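Local coordinates for protein piwi (PDB 6KR6) that binds piRNAs directly and, in complex with them, represses transposable elements, at residues I208-E212 with D716-P721; R723-L728 with P740-V745; P202-T206 with G218-T222; S645-R651 with Q687-V693. One frame throughout, in Å; residues are numbered along the deposited sequence.

Interaction 1 of 4, residues I208-E212 with D716-P721; sequences IRQHE and DVITLP. With HG (mercury (II) ion), chain J; ZN (zinc ion), chain D.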
loop_
_atom_site.group_PDB
_atom_site.type_symbol
_atom_site.label_atom_id
_atom_site.label_comp_id
_atom_site.label_asym_id
_atom_site.label_seq_id
_atom_site.Cartn_x
_atom_site.Cartn_y
_atom_site.Cartn_z
ATOM N N ILE A 208 -12.959 -10.717 7.149
ATOM C CA ILE A 208 -13.558 -12.035 7.339
ATOM C C ILE A 208 -13.078 -12.957 6.226
ATOM O O ILE A 208 -13.079 -12.575 5.050
ATOM C CB ILE A 208 -15.099 -11.958 7.369
ATOM C CG1 ILE A 208 -15.715 -13.355 7.275
ATOM C CG2 ILE A 208 -15.618 -11.047 6.264
ATOM C CD1 ILE A 208 -17.223 -13.348 7.299
ATOM N N ARG A 209 -12.669 -14.170 6.596
ATOM C CA ARG A 209 -12.083 -15.122 5.663
ATOM C C ARG A 209 -12.832 -16.446 5.713
ATOM O O ARG A 209 -13.236 -16.905 6.788
ATOM C CB ARG A 209 -10.600 -15.352 5.972
ATOM C CG ARG A 209 -9.776 -14.079 5.981
ATOM C CD ARG A 209 -9.823 -13.383 4.633
ATOM N NE ARG A 209 -8.531 -13.425 3.957
ATOM C CZ ARG A 209 -7.604 -12.481 4.071
ATOM N NH1 ARG A 209 -6.454 -12.596 3.422
ATOM N NH2 ARG A 209 -7.827 -11.419 4.833
ATOM N N GLN A 210 -13.007 -17.058 4.545
ATOM C CA GLN A 210 -13.671 -18.347 4.415
ATOM C C GLN A 210 -12.635 -19.429 4.154
ATOM O O GLN A 210 -11.763 -19.265 3.293
ATOM C CB GLN A 210 -14.703 -18.333 3.284
ATOM C CG GLN A 210 -15.550 -19.596 3.227
ATOM C CD GLN A 210 -15.727 -20.131 1.818
ATOM O OE1 GLN A 210 -16.527 -19.612 1.039
ATOM N NE2 GLN A 210 -14.983 -21.179 1.487
ATOM N N HIS A 211 -12.737 -20.528 4.893
ATOM C CA HIS A 211 -11.913 -21.706 4.683
ATOM C C HIS A 211 -12.821 -22.926 4.652
ATOM O O HIS A 211 -13.988 -22.866 5.047
ATOM C CB HIS A 211 -10.845 -21.852 5.781
ATOM C CG HIS A 211 -9.744 -22.808 5.440
ATOM N ND1 HIS A 211 -9.297 -23.773 6.318
ATOM C CD2 HIS A 211 -8.996 -22.946 4.318
ATOM C CE1 HIS A 211 -8.323 -24.464 5.751
ATOM N NE2 HIS A 211 -8.121 -23.982 4.538
ATOM N N GLU A 212 -12.281 -24.042 4.160
ATOM C CA GLU A 212 -13.040 -25.286 4.195
ATOM C C GLU A 212 -13.325 -25.721 5.626
ATOM O O GLU A 212 -14.361 -26.339 5.895
ATOM C CB GLU A 212 -12.285 -26.384 3.444
ATOM N N ASP A 716 -2.395 -20.273 1.228
ATOM C CA ASP A 716 -3.736 -20.835 1.041
ATOM C C ASP A 716 -4.324 -21.400 2.336
ATOM O O ASP A 716 -4.758 -22.553 2.397
ATOM C CB ASP A 716 -3.729 -21.888 -0.070
ATOM C CG ASP A 716 -3.653 -21.270 -1.454
ATOM O OD1 ASP A 716 -4.402 -20.304 -1.717
ATOM O OD2 ASP A 716 -2.842 -21.744 -2.277
ATOM N N VAL A 717 -4.353 -20.567 3.378
ATOM C CA VAL A 717 -5.116 -20.863 4.587
ATOM C C VAL A 717 -5.856 -19.601 5.010
ATOM O O VAL A 717 -7.091 -19.587 5.085
ATOM C CB VAL A 717 -4.227 -21.385 5.731
ATOM C CG1 VAL A 717 -5.083 -21.706 6.948
ATOM C CG2 VAL A 717 -3.447 -22.616 5.296
ATOM N N ILE A 718 -5.108 -18.529 5.299
ATOM C CA ILE A 718 -5.718 -17.227 5.558
ATOM C C ILE A 718 -5.847 -16.390 4.298
ATOM O O ILE A 718 -6.350 -15.261 4.362
ATOM C CB ILE A 718 -4.926 -16.404 6.595
ATOM C CG1 ILE A 718 -3.665 -17.150 7.033
ATOM C CG2 ILE A 718 -5.811 -16.047 7.781
ATOM C CD1 ILE A 718 -2.657 -16.265 7.732
ATOM N N THR A 719 -5.398 -16.899 3.157
ATOM C CA THR A 719 -5.481 -16.157 1.913
ATOM C C THR A 719 -6.911 -16.180 1.377
ATOM O O THR A 719 -7.780 -16.908 1.866
ATOM C CB THR A 719 -4.513 -16.734 0.884
ATOM O OG1 THR A 719 -3.702 -17.737 1.507
ATOM C CG2 THR A 719 -3.611 -15.644 0.348
ATOM N N LEU A 720 -7.151 -15.362 0.360
ATOM C CA LEU A 720 -8.471 -15.318 -0.246
ATOM C C LEU A 720 -8.735 -16.615 -1.009
ATOM O O LEU A 720 -7.824 -17.166 -1.636
ATOM C CB LEU A 720 -8.597 -14.116 -1.181
ATOM C CG LEU A 720 -9.024 -12.781 -0.558
ATOM C CD1 LEU A 720 -10.407 -12.898 0.065
ATOM C CD2 LEU A 720 -8.015 -12.283 0.470
ATOM N N PRO A 721 -9.965 -17.134 -0.963
ATOM C CA PRO A 721 -10.215 -18.450 -1.576
ATOM C C PRO A 721 -10.159 -18.432 -3.093
ATOM O O PRO A 721 -9.610 -19.362 -3.696
ATOM C CB PRO A 721 -11.618 -18.815 -1.061
ATOM C CG PRO A 721 -11.871 -17.891 0.101
ATOM C CD PRO A 721 -11.138 -16.634 -0.230
HETATM HG HG HG J . -17.430 -22.210 0.861
HETATM ZN ZN ZN D . -6.904 -24.947 3.224
#

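Interaction 2 of 4, residues R723-L728 with P740-V745; sequences RYDFYL and PTSYNV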
loop_
_atom_site.group_PDB
_atom_site.type_symbol
_atom_site.label_atom_id
_atom_site.label_comp_id
_atom_site.label_asym_id
_atom_site.label_seq_id
_atom_site.Cartn_x
_atom_site.Cartn_y
_atom_site.Cartn_z
ATOM N N ARG A 723 -8.524 -16.424 -5.105
ATOM C CA ARG A 723 -7.244 -16.014 -5.661
ATOM C C ARG A 723 -6.189 -17.097 -5.478
ATOM O O ARG A 723 -6.151 -17.781 -4.451
ATOM C CB ARG A 723 -6.766 -14.716 -5.009
ATOM C CG ARG A 723 -7.158 -13.457 -5.764
ATOM C CD ARG A 723 -8.236 -12.663 -5.044
ATOM N NE ARG A 723 -7.834 -12.254 -3.700
ATOM C CZ ARG A 723 -7.000 -11.252 -3.431
ATOM N NH1 ARG A 723 -6.704 -10.956 -2.175
ATOM N NH2 ARG A 723 -6.453 -10.551 -4.412
ATOM N N TYR A 724 -5.340 -17.250 -6.491
ATOM C CA TYR A 724 -4.098 -18.009 -6.365
ATOM C C TYR A 724 -3.036 -17.028 -5.885
ATOM O O TYR A 724 -2.448 -16.292 -6.681
ATOM C CB TYR A 724 -3.716 -18.663 -7.689
ATOM C CG TYR A 724 -2.314 -19.240 -7.723
ATOM C CD1 TYR A 724 -1.745 -19.819 -6.592
ATOM C CD2 TYR A 724 -1.555 -19.197 -8.887
ATOM C CE1 TYR A 724 -0.462 -20.338 -6.621
ATOM C CE2 TYR A 724 -0.274 -19.714 -8.926
ATOM C CZ TYR A 724 0.267 -20.283 -7.791
ATOM O OH TYR A 724 1.542 -20.799 -7.827
ATOM N N ASP A 725 -2.793 -17.014 -4.577
ATOM C CA ASP A 725 -1.910 -16.025 -3.983
ATOM C C ASP A 725 -1.294 -16.594 -2.714
ATOM O O ASP A 725 -1.627 -17.696 -2.272
ATOM C CB ASP A 725 -2.662 -14.723 -3.684
ATOM C CG ASP A 725 -3.942 -14.954 -2.912
ATOM O OD1 ASP A 725 -4.438 -16.100 -2.906
ATOM O OD2 ASP A 725 -4.453 -13.987 -2.308
ATOM N N PHE A 726 -0.383 -15.819 -2.132
ATOM C CA PHE A 726 0.280 -16.225 -0.900
ATOM C C PHE A 726 0.825 -14.991 -0.193
ATOM O O PHE A 726 0.801 -13.877 -0.723
ATOM C CB PHE A 726 1.399 -17.239 -1.172
ATOM C CG PHE A 726 2.498 -16.719 -2.060
ATOM C CD1 PHE A 726 2.418 -16.856 -3.437
ATOM C CD2 PHE A 726 3.619 -16.110 -1.518
ATOM C CE1 PHE A 726 3.429 -16.386 -4.256
ATOM C CE2 PHE A 726 4.632 -15.638 -2.332
ATOM C CZ PHE A 726 4.537 -15.777 -3.703
ATOM N N TYR A 727 1.305 -15.213 1.026
ATOM C CA TYR A 727 2.001 -14.204 1.807
ATOM C C TYR A 727 3.464 -14.597 1.951
ATOM O O TYR A 727 3.808 -15.782 1.969
ATOM C CB TYR A 727 1.376 -14.034 3.196
ATOM C CG TYR A 727 -0.047 -13.521 3.195
ATOM C CD1 TYR A 727 -0.325 -12.187 2.920
ATOM C CD2 TYR A 727 -1.110 -14.365 3.489
ATOM C CE1 TYR A 727 -1.625 -11.713 2.926
ATOM C CE2 TYR A 727 -2.412 -13.899 3.499
ATOM C CZ TYR A 727 -2.663 -12.574 3.217
ATOM O OH TYR A 727 -3.959 -12.111 3.225
ATOM N N LEU A 728 4.323 -13.589 2.056
ATOM C CA LEU A 728 5.750 -13.811 2.229
ATOM C C LEU A 728 6.316 -12.727 3.130
ATOM O O LEU A 728 6.003 -11.544 2.962
ATOM C CB LEU A 728 6.482 -13.821 0.882
ATOM C CG LEU A 728 8.012 -13.712 0.884
ATOM C CD1 LEU A 728 8.656 -14.951 1.481
ATOM C CD2 LEU A 728 8.549 -13.452 -0.520
ATOM N N PRO A 740 3.573 -8.330 6.294
ATOM C CA PRO A 740 3.931 -9.297 5.252
ATOM C C PRO A 740 3.484 -8.813 3.884
ATOM O O PRO A 740 2.513 -8.065 3.753
ATOM C CB PRO A 740 3.173 -10.562 5.669
ATOM C CG PRO A 740 1.989 -10.046 6.402
ATOM C CD PRO A 740 2.457 -8.808 7.129
ATOM N N THR A 741 4.213 -9.238 2.855
ATOM C CA THR A 741 3.870 -8.883 1.489
ATOM C C THR A 741 2.935 -9.936 0.913
ATOM O O THR A 741 3.125 -11.136 1.126
ATOM C CB THR A 741 5.128 -8.764 0.626
ATOM O OG1 THR A 741 6.145 -8.068 1.359
ATOM C CG2 THR A 741 4.825 -7.995 -0.646
ATOM N N SER A 742 1.913 -9.481 0.195
ATOM C CA SER A 742 0.927 -10.361 -0.417
ATOM C C SER A 742 1.183 -10.418 -1.916
ATOM O O SER A 742 1.083 -9.397 -2.606
ATOM C CB SER A 742 -0.495 -9.876 -0.132
ATOM O OG SER A 742 -1.451 -10.695 -0.784
ATOM N N TYR A 743 1.515 -11.605 -2.416
ATOM C CA TYR A 743 1.767 -11.818 -3.835
ATOM C C TYR A 743 0.577 -12.560 -4.425
ATOM O O TYR A 743 0.287 -13.693 -4.022
ATOM C CB TYR A 743 3.064 -12.595 -4.054
ATOM C CG TYR A 743 4.271 -11.939 -3.424
ATOM C CD1 TYR A 743 5.056 -11.047 -4.141
ATOM C CD2 TYR A 743 4.622 -12.208 -2.108
ATOM C CE1 TYR A 743 6.157 -10.444 -3.568
ATOM C CE2 TYR A 743 5.720 -11.607 -1.528
ATOM C CZ TYR A 743 6.485 -10.729 -2.262
ATOM O OH TYR A 743 7.583 -10.129 -1.689
ATOM N N ASN A 744 -0.099 -11.923 -5.379
ATOM C CA ASN A 744 -1.339 -12.427 -5.962
ATOM C C ASN A 744 -1.101 -12.723 -7.437
ATOM O O ASN A 744 -0.959 -11.801 -8.246
ATOM C CB ASN A 744 -2.468 -11.415 -5.778
ATOM C CG ASN A 744 -3.829 -11.985 -6.121
ATOM O OD1 ASN A 744 -4.831 -11.277 -6.074
ATOM N ND2 ASN A 744 -3.875 -13.269 -6.456
ATOM N N VAL A 745 -1.086 -14.008 -7.787
ATOM C CA VAL A 745 -0.798 -14.451 -9.147
ATOM C C VAL A 745 -2.115 -14.467 -9.915
ATOM O O VAL A 745 -2.892 -15.420 -9.826
ATOM C CB VAL A 745 -0.121 -15.821 -9.161
ATOM C CG1 VAL A 745 0.230 -16.224 -10.581
ATOM C CG2 VAL A 745 1.117 -15.809 -8.276
#

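Interaction 3 of 4, residues P202-T206 with G218-T222; sequences PGYET and GTEIT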
loop_
_atom_site.group_PDB
_atom_site.type_symbol
_atom_site.label_atom_id
_atom_site.label_comp_id
_atom_site.label_asym_id
_atom_site.label_seq_id
_atom_site.Cartn_x
_atom_site.Cartn_y
_atom_site.Cartn_z
ATOM N N PRO A 202 -7.921 6.554 16.868
ATOM C CA PRO A 202 -7.618 5.123 16.821
ATOM C C PRO A 202 -8.841 4.327 16.396
ATOM O O PRO A 202 -9.985 4.771 16.518
ATOM C CB PRO A 202 -7.218 4.798 18.263
ATOM C CG PRO A 202 -7.991 5.785 19.076
ATOM C CD PRO A 202 -8.048 7.047 18.251
ATOM N N GLY A 203 -8.584 3.128 15.889
ATOM C CA GLY A 203 -9.677 2.291 15.442
ATOM C C GLY A 203 -9.180 0.920 15.047
ATOM O O GLY A 203 -7.988 0.613 15.120
ATOM N N TYR A 204 -10.128 0.103 14.602
ATOM C CA TYR A 204 -9.884 -1.295 14.282
ATOM C C TYR A 204 -10.391 -1.596 12.882
ATOM O O TYR A 204 -11.557 -1.331 12.566
ATOM C CB TYR A 204 -10.556 -2.209 15.311
ATOM C CG TYR A 204 -10.095 -1.957 16.730
ATOM C CD1 TYR A 204 -8.976 -2.600 17.240
ATOM C CD2 TYR A 204 -10.773 -1.070 17.554
ATOM C CE1 TYR A 204 -8.547 -2.368 18.532
ATOM C CE2 TYR A 204 -10.351 -0.833 18.848
ATOM C CZ TYR A 204 -9.239 -1.486 19.332
ATOM O OH TYR A 204 -8.815 -1.255 20.621
ATOM N N GLU A 205 -9.505 -2.127 12.045
ATOM C CA GLU A 205 -9.853 -2.616 10.721
ATOM C C GLU A 205 -10.226 -4.088 10.817
ATOM O O GLU A 205 -9.544 -4.868 11.487
ATOM C CB GLU A 205 -8.682 -2.425 9.756
ATOM C CG GLU A 205 -8.983 -2.766 8.311
ATOM C CD GLU A 205 -7.799 -2.501 7.399
ATOM O OE1 GLU A 205 -7.618 -3.257 6.423
ATOM O OE2 GLU A 205 -7.047 -1.539 7.661
ATOM N N THR A 206 -11.310 -4.461 10.141
ATOM C CA THR A 206 -11.915 -5.774 10.294
ATOM C C THR A 206 -11.972 -6.494 8.952
ATOM O O THR A 206 -12.140 -5.868 7.900
ATOM C CB THR A 206 -13.329 -5.652 10.878
ATOM O OG1 THR A 206 -13.380 -4.535 11.772
ATOM C CG2 THR A 206 -13.690 -6.901 11.645
ATOM N N GLY A 218 -10.848 -11.394 11.573
ATOM C CA GLY A 218 -9.587 -10.803 11.974
ATOM C C GLY A 218 -9.683 -9.300 12.146
ATOM O O GLY A 218 -10.469 -8.630 11.469
ATOM N N THR A 219 -8.860 -8.772 13.052
ATOM C CA THR A 219 -8.817 -7.352 13.359
ATOM C C THR A 219 -7.377 -6.858 13.319
ATOM O O THR A 219 -6.426 -7.630 13.466
ATOM C CB THR A 219 -9.429 -7.050 14.735
ATOM O OG1 THR A 219 -10.230 -8.160 15.158
ATOM C CG2 THR A 219 -10.298 -5.806 14.668
ATOM N N GLU A 220 -7.231 -5.551 13.116
ATOM C CA GLU A 220 -5.921 -4.918 13.037
ATOM C C GLU A 220 -6.035 -3.479 13.524
ATOM O O GLU A 220 -7.082 -2.844 13.378
ATOM C CB GLU A 220 -5.369 -4.984 11.603
ATOM C CG GLU A 220 -4.339 -3.921 11.223
ATOM C CD GLU A 220 -2.966 -4.160 11.831
ATOM O OE1 GLU A 220 -2.794 -5.154 12.566
ATOM O OE2 GLU A 220 -2.054 -3.347 11.566
ATOM N N ILE A 221 -4.957 -2.976 14.127
ATOM C CA ILE A 221 -4.942 -1.594 14.598
ATOM C C ILE A 221 -4.899 -0.645 13.402
ATOM O O ILE A 221 -4.282 -0.936 12.368
ATOM C CB ILE A 221 -3.746 -1.368 15.540
ATOM C CG1 ILE A 221 -3.775 -2.387 16.682
ATOM C CG2 ILE A 221 -3.742 0.047 16.090
ATOM C CD1 ILE A 221 -5.069 -2.382 17.470
ATOM N N THR A 222 -5.567 0.501 13.534
ATOM C CA THR A 222 -5.632 1.476 12.455
ATOM C C THR A 222 -5.765 2.868 13.058
ATOM O O THR A 222 -6.266 3.032 14.173
ATOM C CB THR A 222 -6.799 1.171 11.502
ATOM O OG1 THR A 222 -6.716 -0.193 11.070
ATOM C CG2 THR A 222 -6.762 2.068 10.273
#

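Interaction 4 of 4, residues S645-R651 with Q687-V693; sequences SRIVFYR and QLAYIVV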
loop_
_atom_site.group_PDB
_atom_site.type_symbol
_atom_site.label_atom_id
_atom_site.label_comp_id
_atom_site.label_asym_id
_atom_site.label_seq_id
_atom_site.Cartn_x
_atom_site.Cartn_y
_atom_site.Cartn_z
ATOM N N SER A 645 12.230 -16.146 -22.982
ATOM C CA SER A 645 11.338 -17.301 -23.015
ATOM C C SER A 645 10.285 -17.231 -21.915
ATOM O O SER A 645 9.136 -17.640 -22.125
ATOM C CB SER A 645 12.147 -18.593 -22.893
ATOM O OG SER A 645 13.124 -18.687 -23.916
ATOM N N ARG A 646 10.658 -16.726 -20.740
ATOM C CA ARG A 646 9.747 -16.579 -19.613
ATOM C C ARG A 646 9.774 -15.136 -19.129
ATOM O O ARG A 646 10.803 -14.459 -19.212
ATOM C CB ARG A 646 10.122 -17.521 -18.457
ATOM C CG ARG A 646 10.700 -18.860 -18.895
ATOM C CD ARG A 646 11.286 -19.618 -17.713
ATOM N NE ARG A 646 12.225 -20.656 -18.132
ATOM C CZ ARG A 646 11.910 -21.937 -18.284
ATOM N NH1 ARG A 646 10.673 -22.351 -18.047
ATOM N NH2 ARG A 646 12.834 -22.807 -18.670
ATOM N N ILE A 647 8.634 -14.668 -18.623
ATOM C CA ILE A 647 8.498 -13.312 -18.104
ATOM C C ILE A 647 7.730 -13.369 -16.792
ATOM O O ILE A 647 6.635 -13.940 -16.735
ATOM C CB ILE A 647 7.784 -12.379 -19.103
ATOM C CG1 ILE A 647 8.591 -12.246 -20.396
ATOM C CG2 ILE A 647 7.567 -11.005 -18.489
ATOM C CD1 ILE A 647 8.054 -11.190 -21.341
ATOM N N VAL A 648 8.299 -12.773 -15.746
ATOM C CA VAL A 648 7.645 -12.637 -14.448
ATOM C C VAL A 648 7.421 -11.150 -14.209
ATOM O O VAL A 648 8.378 -10.388 -14.018
ATOM C CB VAL A 648 8.469 -13.268 -13.318
ATOM C CG1 VAL A 648 7.787 -13.041 -11.978
ATOM C CG2 VAL A 648 8.661 -14.754 -13.570
ATOM N N PHE A 649 6.158 -10.738 -14.220
ATOM C CA PHE A 649 5.765 -9.341 -14.096
ATOM C C PHE A 649 5.273 -9.097 -12.675
ATOM O O PHE A 649 4.307 -9.728 -12.236
ATOM C CB PHE A 649 4.671 -9.012 -15.112
ATOM C CG PHE A 649 4.393 -7.543 -15.273
ATOM C CD1 PHE A 649 3.654 -6.852 -14.330
ATOM C CD2 PHE A 649 4.840 -6.860 -16.391
ATOM C CE1 PHE A 649 3.388 -5.504 -14.486
ATOM C CE2 PHE A 649 4.573 -5.511 -16.553
ATOM C CZ PHE A 649 3.847 -4.835 -15.598
ATOM N N TYR A 650 5.932 -8.184 -11.962
ATOM C CA TYR A 650 5.540 -7.806 -10.607
ATOM C C TYR A 650 4.872 -6.438 -10.650
ATOM O O TYR A 650 5.471 -5.463 -11.117
ATOM C CB TYR A 650 6.745 -7.796 -9.664
ATOM C CG TYR A 650 7.256 -9.176 -9.323
ATOM C CD1 TYR A 650 6.462 -10.078 -8.628
ATOM C CD2 TYR A 650 8.534 -9.574 -9.687
ATOM C CE1 TYR A 650 6.925 -11.343 -8.311
ATOM C CE2 TYR A 650 9.007 -10.834 -9.374
ATOM C CZ TYR A 650 8.198 -11.715 -8.686
ATOM O OH TYR A 650 8.667 -12.970 -8.375
ATOM N N ARG A 651 3.635 -6.373 -10.161
ATOM C CA ARG A 651 2.797 -5.185 -10.258
ATOM C C ARG A 651 2.531 -4.623 -8.868
ATOM O O ARG A 651 2.121 -5.360 -7.964
ATOM C CB ARG A 651 1.479 -5.519 -10.964
ATOM C CG ARG A 651 0.588 -4.327 -11.260
ATOM C CD ARG A 651 1.302 -3.284 -12.101
ATOM N NE ARG A 651 0.359 -2.425 -12.812
ATOM C CZ ARG A 651 -0.297 -1.410 -12.258
ATOM N NH1 ARG A 651 -1.133 -0.683 -12.985
ATOM N NH2 ARG A 651 -0.120 -1.124 -10.975
ATOM N N GLN A 687 5.913 -17.833 -21.871
ATOM C CA GLN A 687 5.338 -18.138 -20.569
ATOM C C GLN A 687 5.311 -16.878 -19.716
ATOM O O GLN A 687 6.333 -16.207 -19.547
ATOM C CB GLN A 687 6.149 -19.235 -19.879
ATOM C CG GLN A 687 6.176 -20.556 -20.634
ATOM C CD GLN A 687 6.991 -21.619 -19.924
ATOM O OE1 GLN A 687 7.925 -21.311 -19.183
ATOM N NE2 GLN A 687 6.639 -22.882 -20.145
ATOM N N LEU A 688 4.136 -16.554 -19.183
ATOM C CA LEU A 688 3.916 -15.295 -18.483
ATOM C C LEU A 688 3.356 -15.552 -17.094
ATOM O O LEU A 688 2.421 -16.342 -16.932
ATOM C CB LEU A 688 2.962 -14.392 -19.272
ATOM C CG LEU A 688 2.440 -13.159 -18.531
ATOM C CD1 LEU A 688 3.568 -12.179 -18.237
ATOM C CD2 LEU A 688 1.326 -12.485 -19.316
ATOM N N ALA A 689 3.930 -14.879 -16.098
ATOM C CA ALA A 689 3.395 -14.841 -14.743
ATOM C C ALA A 689 3.135 -13.386 -14.386
ATOM O O ALA A 689 4.051 -12.559 -14.433
ATOM C CB ALA A 689 4.360 -15.477 -13.740
ATOM N N TYR A 690 1.888 -13.072 -14.044
ATOM C CA TYR A 690 1.482 -11.721 -13.673
ATOM C C TYR A 690 1.094 -11.743 -12.201
ATOM O O TYR A 690 0.086 -12.353 -11.829
ATOM C CB TYR A 690 0.326 -11.239 -14.546
ATOM C CG TYR A 690 -0.009 -9.776 -14.369
ATOM C CD1 TYR A 690 -0.891 -9.362 -13.382
ATOM C CD2 TYR A 690 0.557 -8.809 -15.191
ATOM C CE1 TYR A 690 -1.202 -8.025 -13.216
ATOM C CE2 TYR A 690 0.252 -7.468 -15.033
ATOM C CZ TYR A 690 -0.628 -7.082 -14.044
ATOM O OH TYR A 690 -0.938 -5.751 -13.877
ATOM N N ILE A 691 1.890 -11.077 -11.368
ATOM C CA ILE A 691 1.718 -11.096 -9.921
ATOM C C ILE A 691 1.514 -9.670 -9.434
ATOM O O ILE A 691 2.281 -8.770 -9.795
ATOM C CB ILE A 691 2.924 -11.744 -9.220
ATOM C CG1 ILE A 691 3.238 -13.099 -9.851
ATOM C CG2 ILE A 691 2.657 -11.903 -7.735
ATOM C CD1 ILE A 691 4.487 -13.733 -9.306
ATOM N N VAL A 692 0.489 -9.469 -8.612
ATOM C CA VAL A 692 0.208 -8.176 -8.003
ATOM C C VAL A 692 0.792 -8.184 -6.597
ATOM O O VAL A 692 0.441 -9.039 -5.775
ATOM C CB VAL A 692 -1.299 -7.881 -7.976
ATOM C CG1 VAL A 692 -1.552 -6.505 -7.390
ATOM C CG2 VAL A 692 -1.883 -7.987 -9.377
ATOM N N VAL A 693 1.678 -7.232 -6.319
ATOM C CA VAL A 693 2.405 -7.166 -5.057
ATOM C C VAL A 693 1.743 -6.118 -4.172
ATOM O O VAL A 693 1.678 -4.938 -4.538
ATOM C CB VAL A 693 3.889 -6.844 -5.286
ATOM C CG1 VAL A 693 4.563 -6.491 -3.974
ATOM C CG2 VAL A 693 4.586 -8.020 -5.950
#

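Interaction 1 of 4, residues I208-E212 with D716-P721
R209 pushes its guanidinium between two groups of the loop 716-721. The carbonyl oxygen of I718 lies over one face, L720 CD2 presses on the opposite face 3.4 Å from R209 NH1, the two side chains crossing at about a right angle, and T719 CA comes up at the edge. Bends at chi2 (-60°) and chi3 (-112°) turn the guanidinium into this position. Because I718 O stands over the face, 2.8 Å from R209 NH1, that nitrogen points no N-H at it. NH1 instead has a weak hydrogen bond to Y727 OH. With an alanine replacing R209, L720 CD2 would probably lose the flat group it lies on, and Y727 OH this donor. P721 CG rests 3.5 Å from Q210 O, and the H211 ring turns one face to V717 CG1 while its NE2 holds a zinc ion at 2.0 Å. Q210 binds a mercury ion together with C155. The end of strand 198-210 meets a Piwi-domain loop, consistent with the packing of a linker hairpin on PIWI in Argonautes.

Interaction 2 of 4, residues R723-L728 with P740-V745
One face of the F726 ring carries Y743 CB, 3.9 Å from the ring centroid and 24° off the normal. The two ring planes, inclined by only 23°, are displaced and give little face-to-face cover. At the edge of the Y743 ring sits L728 CB, 3.4 Å from Y743 CE2, so this tyrosine spans F726 and L728 on one side of the antiparallel beta hairpin 725-729/741-745 in the Piwi domain. F726 CG lies between its backbone N and carbonyl carbon (chi1 61°), which leans the ring toward the neighbouring strand. V745 CG2 lies over a face of the Y724 ring. On the other side, Y727 CE1 meets S742 CB at 3.7 Å. Helix 754-764 covers the F726, L728 and Y743 side, and T741 OG1 is hydrogen-bonded to R776 O. The T741 side chain is about 8 Å from that of D652, probably catalytic, so the hairpin borders the RNase H-like active site. Y724 O accepts V745 N at 2.9 Å and, more weakly, N744 ND2 at 3.4 Å.

Interaction 3 of 4, residues P202-T206 with G218-T222
Strands 198-210 and 215-227 form an antiparallel beta hairpin, flanked by strand 183-193 beside 198-210 and strand 70-74 beside 215-227, and this contact is its middle section. G203 pairs with T222 and E205 with E220 as hydrogen-bonded pairs, while Y204 faces I221 and T206 faces T219 as non-hydrogen-bonded ones. E205 N to E220 O is the straightest of the bonds, 2.9 Å and 156°, with the donor in the carbonyl plane; G203 N to T222 O is weak. On the Y204 side, I221 CD1 comes obliquely to the tyrosine at 3.6 Å from CE1, the two side chains lying alongside and pointing the same way, and T219 CG2 packs 3.7 Å from Y204 CB. Helix 362-378 covers this side, with F372 stacked on the Y204 ring. On the other side T222 OG1 lies 3.3 Å from E205 CB, the glutamate running out extended. E220 instead bends at chi2 (74°), which carries its carboxylate away from the partner strand to salt bridges from OE2 to R700 and R365. The E205 and E220 OE2 atoms are 6.6 Å apart; the two arginines probably offset the negative charge of E220 and tie the hairpin to helix 362-378 and to the Piwi domain.

Interaction 4 of 4, residues S645-R651 with Q687-V693
F649 N reaches A689 O at 2.8 Å in an almost straight bond (175°), one rung of a parallel ladder that runs from S645 to V693. I691 N to F649 O, 2.9 Å, continues it. On the F649 side the aromatic pair carries the contact: the F649 and Y690 rings lie side by side, planes 13° apart, yet slid so that they scarcely overlap, with F649 CD1 3.5 Å from Y690 CE2. Both residues have CG anti to the backbone N, which sends the rings out in the same direction. The aliphatic part of R651 then runs along the tyrosine, CG 3.3 Å from Y690 OH, while its CD lies at the F649 ring edge in plane. E666 of helix 659-680 takes both polar ends, with a hydrogen bond from Y690 OH and a salt bridge from R651 NH1. A leucine replacing Y690 would probably cost E666 its hydroxyl partner and strip F649 and the R651 chain of the flat surface beside them. On the opposite side Y650 CE1 touches I691 CD1 at 3.6 Å, and its OH is hydrogen-bonded to T761. Two parallel strands joined through helix 659-680 are characteristic of the RNase H fold of PIWI domains, and R651 leads directly into D652, an active-site residue by similarity that binds zinc in this crystal.

Along the chain the first segments of interactions 3 and 1 follow each other on strand 198-210, and the long loop that interaction 1 closes encloses interaction 4. Interaction 2 comes last. Interactions 2 and 4 have centres 13 Å apart within the Piwi domain, where strands 741-745 and 687-695 are neighbours: N744 O and V692 N, 2.8 Å apart, probably form a hydrogen bond, and Y743 packs on V693. Interaction 1, centred 12 Å from interaction 2, links this region to strand 198-210. Interaction 3 lies farthest from interaction 4, about 32 Å between centres, across the middle of the chain. The set thus runs from the hairpin 198-210/215-227 to the RNase H-like core.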